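Local coordinates for halocarboxylic acid dehalogenase DehI (Pseudomonas putida, PDB 3BJX), which probably hydrolyses the carbon-halogen bond of alpha-haloacids, releasing halide, at residues A[124-129]-A[290-295]. Residues are numbered along the deposited sequence; the frame is centred on the assembly and turned at random.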
ATOM      1  N   ALA A 124     -16.477  14.155 -13.927  1.00 12.51           N
ATOM      2  CA  ALA A 124     -16.792  14.209 -12.506  1.00 13.72           C
ATOM      3  C   ALA A 124     -15.683  13.562 -11.697  1.00 14.76           C
ATOM      4  O   ALA A 124     -15.396  13.989 -10.573  1.00 18.62           O
ATOM      5  CB  ALA A 124     -18.135  13.513 -12.208  1.00 14.15           C
ATOM      6  N   PHE A 125     -15.099  12.504 -12.250  1.00 13.95           N
ATOM      7  CA  PHE A 125     -14.057  11.754 -11.581  1.00 14.39           C
ATOM      8  C   PHE A 125     -12.727  12.443 -11.685  1.00 15.25           C
ATOM      9  O   PHE A 125     -12.022  12.508 -10.689  1.00 15.98           O
ATOM     10  CB  PHE A 125     -13.957  10.312 -12.094  1.00 14.38           C
ATOM     11  CG  PHE A 125     -14.987   9.410 -11.507  1.00 13.60           C
ATOM     12  CD1 PHE A 125     -14.847   8.942 -10.227  1.00 11.56           C
ATOM     13  CD2 PHE A 125     -16.126   9.070 -12.226  1.00 12.60           C
ATOM     14  CE1 PHE A 125     -15.814   8.131  -9.670  1.00 12.75           C
ATOM     15  CE2 PHE A 125     -17.091   8.269 -11.665  1.00 12.30           C
ATOM     16  CZ  PHE A 125     -16.947   7.808 -10.390  1.00 12.41           C
ATOM     17  N   ASN A 126     -12.382  12.930 -12.885  1.00 16.56           N
ATOM     18  CA  ASN A 126     -11.215  13.805 -13.081  1.00 15.99           C
ATOM     19  C   ASN A 126     -11.152  14.940 -12.086  1.00 16.12           C
ATOM     20  O   ASN A 126     -10.074  15.274 -11.617  1.00 16.29           O
ATOM     21  CB  ASN A 126     -11.158  14.360 -14.511  1.00 16.54           C
ATOM     22  CG  ASN A 126     -10.895  13.284 -15.520  1.00 17.16           C
ATOM     23  OD1 ASN A 126     -10.509  12.177 -15.136  1.00 18.37           O
ATOM     24  ND2 ASN A 126     -11.118  13.573 -16.808  1.00 14.51           N
ATOM     25  N   TYR A 127     -12.313  15.516 -11.770  1.00 16.50           N
ATOM     26  CA  TYR A 127     -12.418  16.590 -10.791  1.00 16.65           C
ATOM     27  C   TYR A 127     -12.216  16.144  -9.340  1.00 17.06           C
ATOM     28  O   TYR A 127     -11.493  16.799  -8.591  1.00 17.53           O
ATOM     29  CB  TYR A 127     -13.755  17.344 -10.920  1.00 17.82           C
ATOM     30  CG  TYR A 127     -13.870  18.461  -9.923  1.00 17.45           C
ATOM     31  CD1 TYR A 127     -13.173  19.648 -10.118  1.00 17.91           C
ATOM     32  CD2 TYR A 127     -14.629  18.325  -8.769  1.00 18.10           C
ATOM     33  CE1 TYR A 127     -13.240  20.683  -9.207  1.00 17.47           C
ATOM     34  CE2 TYR A 127     -14.702  19.365  -7.826  1.00 18.52           C
ATOM     35  CZ  TYR A 127     -13.998  20.550  -8.062  1.00 18.62           C
ATOM     36  OH  TYR A 127     -14.030  21.617  -7.172  1.00 17.26           O
ATOM     37  N   GLY A 128     -12.873  15.061  -8.929  1.00 15.76           N
ATOM     38  CA  GLY A 128     -12.799  14.660  -7.538  1.00 13.94           C
ATOM     39  C   GLY A 128     -11.619  13.790  -7.163  1.00 12.98           C
ATOM     40  O   GLY A 128     -11.242  13.742  -6.001  1.00 13.04           O
ATOM     41  N   ASN A 129     -11.047  13.099  -8.146  1.00 12.70           N
ATOM     42  CA  ASN A 129     -10.040  12.061  -7.912  1.00 12.14           C
ATOM     43  C   ASN A 129      -8.817  12.627  -7.204  1.00 10.80           C
ATOM     44  O   ASN A 129      -8.459  12.125  -6.141  1.00  8.47           O
ATOM     45  CB  ASN A 129      -9.689  11.289  -9.212  1.00 12.44           C
ATOM     46  CG  ASN A 129     -10.508  10.007  -9.391  1.00 13.07           C
ATOM     47  OD1 ASN A 129     -11.226   9.585  -8.481  1.00 15.04           O
ATOM     48  ND2 ASN A 129     -10.396   9.378 -10.561  1.00 10.59           N
ATOM     49  N   SER A 290      -5.241   6.844 -14.606  1.00 13.45           N
ATOM     50  CA  SER A 290      -5.855   5.971 -15.608  1.00 10.89           C
ATOM     51  C   SER A 290      -7.016   6.666 -16.329  1.00 12.15           C
ATOM     52  O   SER A 290      -7.197   6.518 -17.557  1.00 11.72           O
ATOM     53  CB  SER A 290      -6.380   4.686 -14.947  1.00 10.28           C
ATOM     54  OG  SER A 290      -5.341   3.817 -14.530  1.00  8.96           O
ATOM     55  N   ILE A 291      -7.815   7.394 -15.541  1.00 13.68           N
ATOM     56  CA  ILE A 291      -9.050   8.042 -16.008  1.00 14.15           C
ATOM     57  C   ILE A 291      -8.745   9.323 -16.763  1.00 14.86           C
ATOM     58  O   ILE A 291      -9.388   9.615 -17.769  1.00 16.13           O
ATOM     59  CB  ILE A 291     -10.078   8.269 -14.832  1.00 13.97           C
ATOM     60  CG1 ILE A 291     -10.445   6.924 -14.179  1.00 12.48           C
ATOM     61  CG2 ILE A 291     -11.317   9.027 -15.290  1.00 12.27           C
ATOM     62  CD1 ILE A 291     -11.143   5.935 -15.061  1.00 15.37           C
ATOM     63  N   ILE A 292      -7.750  10.074 -16.297  1.00 15.13           N
ATOM     64  CA  ILE A 292      -7.275  11.204 -17.070  1.00 16.29           C
ATOM     65  C   ILE A 292      -6.683  10.716 -18.389  1.00 17.35           C
ATOM     66  O   ILE A 292      -6.883  11.354 -19.416  1.00 17.40           O
ATOM     67  CB  ILE A 292      -6.272  12.099 -16.266  1.00 16.97           C
ATOM     68  CG1 ILE A 292      -7.048  12.977 -15.279  1.00 15.52           C
ATOM     69  CG2 ILE A 292      -5.420  12.984 -17.200  1.00 14.77           C
ATOM     70  CD1 ILE A 292      -6.195  13.787 -14.402  1.00 17.64           C
ATOM     71  N   HIS A 293      -5.974   9.579 -18.366  1.00 18.46           N
ATOM     72  CA  HIS A 293      -5.514   8.968 -19.614  1.00 17.68           C
ATOM     73  C   HIS A 293      -6.618   8.647 -20.592  1.00 17.52           C
ATOM     74  O   HIS A 293      -6.521   9.011 -21.751  1.00 20.96           O
ATOM     75  CB  HIS A 293      -4.663   7.721 -19.404  1.00 17.12           C
ATOM     76  CG  HIS A 293      -3.915   7.319 -20.638  1.00 16.61           C
ATOM     77  ND1 HIS A 293      -2.995   8.148 -21.248  1.00 14.12           N
ATOM     78  CD2 HIS A 293      -3.970   6.194 -21.392  1.00 14.37           C
ATOM     79  CE1 HIS A 293      -2.507   7.541 -22.315  1.00 14.16           C
ATOM     80  NE2 HIS A 293      -3.086   6.358 -22.427  1.00 13.16           N
ATOM     81  N   ILE A 294      -7.665   7.972 -20.138  1.00 17.07           N
ATOM     82  CA  ILE A 294      -8.831   7.701 -20.985  1.00 14.38           C
ATOM     83  C   ILE A 294      -9.439   9.008 -21.515  1.00 15.48           C
ATOM     84  O   ILE A 294      -9.718   9.134 -22.696  1.00 15.04           O
ATOM     85  CB  ILE A 294      -9.890   6.889 -20.195  1.00 14.15           C
ATOM     86  CG1 ILE A 294      -9.414   5.447 -19.980  1.00 11.98           C
ATOM     87  CG2 ILE A 294     -11.255   6.918 -20.876  1.00 11.45           C
ATOM     88  CD1 ILE A 294     -10.114   4.703 -18.821  1.00 11.08           C
ATOM     89  N   THR A 295      -9.633   9.981 -20.631  1.00 16.55           N
ATOM     90  CA  THR A 295     -10.130  11.306 -21.016  1.00 17.33           C
ATOM     91  C   THR A 295      -9.304  11.958 -22.109  1.00 18.85           C
ATOM     92  O   THR A 295      -9.860  12.551 -23.037  1.00 18.79           O
ATOM     93  CB  THR A 295     -10.222  12.236 -19.808  1.00 15.82           C
ATOM     94  OG1 THR A 295     -10.887  11.536 -18.745  1.00 15.92           O
ATOM     95  CG2 THR A 295     -11.017  13.491 -20.135  1.00 15.25           C
TER
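Phe125 meets Ile291 through its stem alone: its CB lies 4.3 Å from Ile291 CG2, while the ring turns off toward helix 203-208 and Trp49. One residue on, Asn126 carries most of the contact. Its CG lies anti to the carbonyl carbon (chi1 -67°), which carries the amide across to residues 290-295. There ND2 gives a hydrogen bond to Thr295 OG1 (2.8 Å), nearly straight at 174°, with the hydroxyl oxygen in the amide plane. Thr295 OG1 in turn donates to Ile291 O at 2.6 Å, a relay from amide through hydroxyl to carbonyl; that carbonyl also takes the helical bond from Thr295 N, on the opposite face of its plane. The amide's other arm, OD1, sits against aliphatic carbon, 3.3 Å from Ile291 CG2 and 3.6 Å from Ile292 CG1. These are two long helices, 112-143 and 267-299, packed roughly antiparallel in the core of an all-helical fold, with local axes 9.6 Å apart at 144°. A leucine in place of Asn126 would probably leave the buried Thr295 hydroxyl without its donor and set a methyl group against it. A turn further on, Asn129 brings ND2 within 4.4 Å of Ile291 CG1, a loose touch; that nitrogen is hydrogen-bonded to Asp204 OD2, and a sulfate ion, probably from the crystallisation liquor, has its nearest atom about 3 Å from the side chain.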